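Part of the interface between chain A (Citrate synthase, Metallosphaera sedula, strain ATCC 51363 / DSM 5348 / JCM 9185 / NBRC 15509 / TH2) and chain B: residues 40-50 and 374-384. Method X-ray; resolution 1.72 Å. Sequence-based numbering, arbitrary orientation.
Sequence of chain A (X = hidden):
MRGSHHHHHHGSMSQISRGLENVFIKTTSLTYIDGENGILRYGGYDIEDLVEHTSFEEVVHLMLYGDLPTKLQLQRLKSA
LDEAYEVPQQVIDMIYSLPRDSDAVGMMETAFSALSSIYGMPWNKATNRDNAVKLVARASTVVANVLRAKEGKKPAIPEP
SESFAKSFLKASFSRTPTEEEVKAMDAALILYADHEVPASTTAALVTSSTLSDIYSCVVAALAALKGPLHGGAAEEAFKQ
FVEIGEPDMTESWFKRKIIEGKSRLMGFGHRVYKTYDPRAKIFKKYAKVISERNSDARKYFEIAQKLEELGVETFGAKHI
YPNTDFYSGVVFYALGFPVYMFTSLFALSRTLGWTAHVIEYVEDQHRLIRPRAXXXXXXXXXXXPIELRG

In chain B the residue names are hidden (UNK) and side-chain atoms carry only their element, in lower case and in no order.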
# COMPACT_ATOMS: atom_id res chain seq x y z
N LEU A 40 23.38 -17.75 1.40
CA LEU A 40 22.08 -17.35 0.91
C LEU A 40 21.67 -18.41 -0.14
O LEU A 40 22.42 -18.67 -1.11
CB LEU A 40 22.17 -15.96 0.25
CG LEU A 40 20.87 -15.57 -0.38
CD1 LEU A 40 19.70 -15.49 0.54
CD2 LEU A 40 21.08 -14.25 -1.13
N ARG A 41 20.52 -19.02 0.08
CA ARG A 41 19.93 -19.98 -0.87
C ARG A 41 18.51 -19.62 -1.20
O ARG A 41 17.80 -19.17 -0.35
CB ARG A 41 19.90 -21.41 -0.33
CG ARG A 41 21.30 -21.91 -0.02
CD ARG A 41 21.22 -23.29 0.54
NE ARG A 41 22.53 -23.61 1.08
CZ ARG A 41 22.73 -24.27 2.21
NH1 ARG A 41 23.99 -24.48 2.58
NH2 ARG A 41 21.71 -24.76 2.93
N TYR A 42 18.13 -19.83 -2.45
CA TYR A 42 16.73 -19.77 -2.89
C TYR A 42 16.32 -21.25 -3.15
O TYR A 42 16.89 -21.87 -4.04
CB TYR A 42 16.55 -19.00 -4.16
CG TYR A 42 16.83 -17.47 -4.12
CD1 TYR A 42 16.81 -16.74 -2.93
CD2 TYR A 42 17.19 -16.83 -5.27
CE1 TYR A 42 17.09 -15.36 -2.91
CE2 TYR A 42 17.48 -15.46 -5.29
CZ TYR A 42 17.44 -14.72 -4.12
OH TYR A 42 17.68 -13.35 -4.16
N GLY A 43 15.33 -21.73 -2.40
CA GLY A 43 14.77 -23.05 -2.65
C GLY A 43 15.84 -24.16 -2.59
O GLY A 43 15.80 -25.13 -3.35
N GLY A 44 16.85 -23.94 -1.76
CA GLY A 44 17.98 -24.87 -1.54
C GLY A 44 19.19 -24.68 -2.42
O GLY A 44 20.25 -25.31 -2.18
N TYR A 45 19.09 -23.79 -3.42
CA TYR A 45 20.13 -23.55 -4.33
C TYR A 45 20.95 -22.30 -3.91
O TYR A 45 20.37 -21.23 -3.67
CB TYR A 45 19.59 -23.34 -5.74
CG TYR A 45 18.90 -24.53 -6.31
CD1 TYR A 45 19.65 -25.66 -6.69
CD2 TYR A 45 17.53 -24.55 -6.51
CE1 TYR A 45 19.06 -26.74 -7.28
CE2 TYR A 45 16.91 -25.64 -7.13
CZ TYR A 45 17.71 -26.76 -7.47
OH TYR A 45 17.14 -27.86 -8.08
N ASP A 46 22.26 -22.45 -3.77
CA ASP A 46 23.14 -21.36 -3.35
C ASP A 46 23.04 -20.24 -4.36
O ASP A 46 23.03 -20.46 -5.57
CB ASP A 46 24.58 -21.84 -3.26
CG ASP A 46 24.90 -22.55 -1.95
OD1 ASP A 46 24.72 -21.97 -0.84
OD2 ASP A 46 25.40 -23.69 -2.00
N ILE A 47 23.03 -19.01 -3.87
CA ILE A 47 22.89 -17.86 -4.79
C ILE A 47 23.97 -17.80 -5.83
O ILE A 47 23.68 -17.47 -6.98
CB ILE A 47 22.80 -16.51 -3.99
CG1 ILE A 47 22.51 -15.35 -4.90
CG2 ILE A 47 24.03 -16.21 -3.19
CD1 ILE A 47 21.08 -15.28 -5.39
N GLU A 48 25.21 -18.14 -5.49
CA GLU A 48 26.33 -18.12 -6.46
C GLU A 48 26.07 -19.07 -7.65
O GLU A 48 26.35 -18.73 -8.82
CB GLU A 48 27.66 -18.42 -5.71
CG GLU A 48 28.84 -18.14 -6.65
CD GLU A 48 30.21 -18.52 -6.09
OE1 GLU A 48 30.33 -18.68 -4.85
OE2 GLU A 48 31.16 -18.67 -6.93
N ASP A 49 25.52 -20.25 -7.35
CA ASP A 49 25.21 -21.36 -8.29
C ASP A 49 24.09 -20.86 -9.20
O ASP A 49 24.13 -21.05 -10.46
CB ASP A 49 24.80 -22.58 -7.43
CG ASP A 49 24.86 -23.99 -8.18
OD1 ASP A 49 25.33 -24.09 -9.38
OD2 ASP A 49 24.38 -24.96 -7.52
N LEU A 50 23.06 -20.23 -8.60
CA LEU A 50 21.99 -19.70 -9.45
C LEU A 50 22.46 -18.65 -10.40
O LEU A 50 22.05 -18.60 -11.61
CB LEU A 50 20.84 -19.17 -8.58
CG LEU A 50 20.10 -20.28 -7.85
CD1 LEU A 50 19.14 -19.62 -6.87
CD2 LEU A 50 19.37 -21.23 -8.82
N UNK B 374 10.36 -18.18 9.16
CA UNK B 374 11.01 -19.42 9.49
C UNK B 374 11.21 -20.27 8.22
O UNK B 374 10.21 -20.61 7.59
c UNK B 374 9.81 -22.41 11.71
c UNK B 374 10.78 -21.53 10.93
c UNK B 374 10.16 -20.17 10.52
c UNK B 374 12.04 -21.27 11.70
N UNK B 375 12.45 -20.62 7.86
CA UNK B 375 12.71 -21.46 6.69
C UNK B 375 12.29 -22.91 6.89
O UNK B 375 12.79 -23.54 7.79
c UNK B 375 14.18 -21.47 6.31
o UNK B 375 15.15 -23.98 1.34
c UNK B 375 14.44 -22.13 5.00
c UNK B 375 15.13 -23.34 4.91
c UNK B 375 14.18 -22.17 2.60
c UNK B 375 14.88 -23.39 2.53
c UNK B 375 13.95 -21.58 3.81
c UNK B 375 15.36 -23.95 3.69
N UNK B 376 11.41 -23.43 6.04
CA UNK B 376 10.98 -24.85 6.11
C UNK B 376 11.17 -25.51 4.78
O UNK B 376 10.62 -26.57 4.52
c UNK B 376 9.50 -24.99 6.55
c UNK B 376 8.53 -24.26 5.62
c UNK B 376 9.33 -24.48 7.96
N UNK B 377 11.98 -24.91 3.92
CA UNK B 377 12.13 -25.37 2.57
C UNK B 377 13.23 -26.41 2.38
O UNK B 377 13.80 -26.89 3.35
N UNK B 378 13.56 -26.70 1.13
CA UNK B 378 14.56 -27.70 0.83
C UNK B 378 15.94 -27.47 1.41
O UNK B 378 16.44 -26.34 1.47
c UNK B 378 12.93 -26.16 -0.10
c UNK B 378 14.66 -27.65 -0.68
c UNK B 378 13.37 -27.11 -1.14
N UNK B 379 16.58 -28.59 1.76
CA UNK B 379 17.99 -28.59 2.05
C UNK B 379 18.84 -28.28 0.81
O UNK B 379 18.37 -28.29 -0.34
c UNK B 379 18.02 -31.49 4.66
c UNK B 379 17.64 -30.17 4.04
c UNK B 379 17.92 -29.03 5.01
c UNK B 379 18.38 -29.93 2.72
N UNK B 380 20.12 -28.02 1.07
CA UNK B 380 21.11 -27.71 0.06
C UNK B 380 21.04 -28.65 -1.14
O UNK B 380 21.04 -29.85 -0.94
c UNK B 380 24.03 -27.18 -1.18
c UNK B 380 25.48 -26.69 -1.24
n UNK B 380 25.83 -26.38 -2.64
c UNK B 380 22.48 -27.85 0.70
c UNK B 380 23.52 -26.92 0.20
N UNK B 381 21.03 -28.11 -2.36
CA UNK B 381 21.04 -28.93 -3.56
C UNK B 381 21.74 -28.16 -4.64
O UNK B 381 21.88 -26.92 -4.55
c UNK B 381 18.63 -28.21 -4.08
n UNK B 381 16.19 -27.76 -4.45
c UNK B 381 17.26 -28.76 -4.50
c UNK B 381 14.98 -27.87 -5.02
n UNK B 381 14.66 -28.98 -5.70
c UNK B 381 19.64 -29.35 -3.95
n UNK B 381 14.10 -26.87 -4.94
N UNK B 382 22.23 -28.88 -5.63
CA UNK B 382 23.10 -28.33 -6.62
C UNK B 382 22.28 -28.10 -7.88
O UNK B 382 21.42 -28.91 -8.20
c UNK B 382 25.26 -29.48 -5.78
o UNK B 382 26.08 -30.41 -5.87
c UNK B 382 24.28 -29.30 -6.95
o UNK B 382 25.27 -28.69 -4.81
N UNK B 383 22.60 -27.04 -8.62
CA UNK B 383 21.89 -26.77 -9.86
C UNK B 383 22.31 -27.87 -10.84
O UNK B 383 23.50 -28.18 -10.97
c UNK B 383 21.68 -25.29 -11.93
c UNK B 383 22.22 -25.40 -10.50
c UNK B 383 21.70 -24.23 -9.67
N UNK B 384 21.33 -28.36 -11.58
CA UNK B 384 21.55 -29.34 -12.63
C UNK B 384 21.22 -28.67 -13.96
O UNK B 384 20.25 -27.90 -14.06
c UNK B 384 19.76 -31.06 -13.25
c UNK B 384 21.63 -31.61 -11.58
c UNK B 384 20.71 -30.56 -12.20
O HOH W 1 18.70 -24.88 2.56
O HOH W 2 16.64 -21.99 0.34
O HOH W 3 18.43 -28.33 -10.71
O HOH W 4 23.46 -24.72 -5.02
O HOH W 5 25.73 -26.44 -10.32

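Position 374 carries four carbons forked at the second, out of reach of the chain A stretch: Leu B374. Position 375 has one carbon, then a six-carbon ring bearing an oxygen. That oxygen takes a proton from water 2, whose O lies 2.7 Å from it, and the same water accepts from the N of Gly A44; this is Tyr B375. Position 376, one carbon carrying two more, is out of reach: Val B376. Position 377 has no side-chain atoms, and a CB there would clash with a side-chain carbon of position 378: Gly B377.

At 378 three carbons close a ring onto the backbone N, one of them 3.8 Å from the O of Gly A43. This is Pro B378, whose O receives a 2.7 Å hydrogen bond from Tyr B375 OH. Position 379 again shows four carbons forked at the second, with CB directed away from the chain A stretch: Leu B379. Its backbone matters more, because an ideal CB on Gly A44 would sit 2.6 Å from Leu B379 O, a clash.

Position 380 is four carbons in a row ending in nitrogen. The nitrogen lies 2.8 Å from Asp A46 OD2 in a salt bridge, and one carbon lies over a face of the Arg A41 guanidinium: Lys B380. At 381 three carbons, a nitrogen, and a carbon with two more nitrogens run over the Tyr A45 ring. This is Arg B381; NE and NH1 each donate to Gly A43 O at 2.9 Å, while CG makes a CH-pi contact 3.8 Å from the centroid of the Tyr A45 ring.

Position 382 has two carbons, the second carrying two oxygens, and CB points away: Asp B382, whose OD1 pairs with Lys B380 NZ at 3.2 Å. Position 383 is one carbon carrying two, packed against chain A: Val B383, with CG2 3.9 Å from both Tyr A45 CD1 and Leu A50 CD2. Position 384 has the same three-carbon fork, out of contact with the chain A stretch: Val B384, its N donating to the O of water 3 at 3.0 Å.

The contact works by reading a tight turn through its backbone. The type I' turn from Tyr A42 to Tyr A45 places two glycines at positive phi, and Arg B381 engages both: its side chain holds Gly A43 O, and its N donates to Gly A44 O at 2.9 Å. Beyond the turn, Asp A49 OD2 accepts from Val B383 N at 3.0 Å, and water 4 links that same OD2 to Arg B381 O. Charge, ring face and apolar packing add to this.

Chain B, residues 374-384: LYVGPLKRDVV
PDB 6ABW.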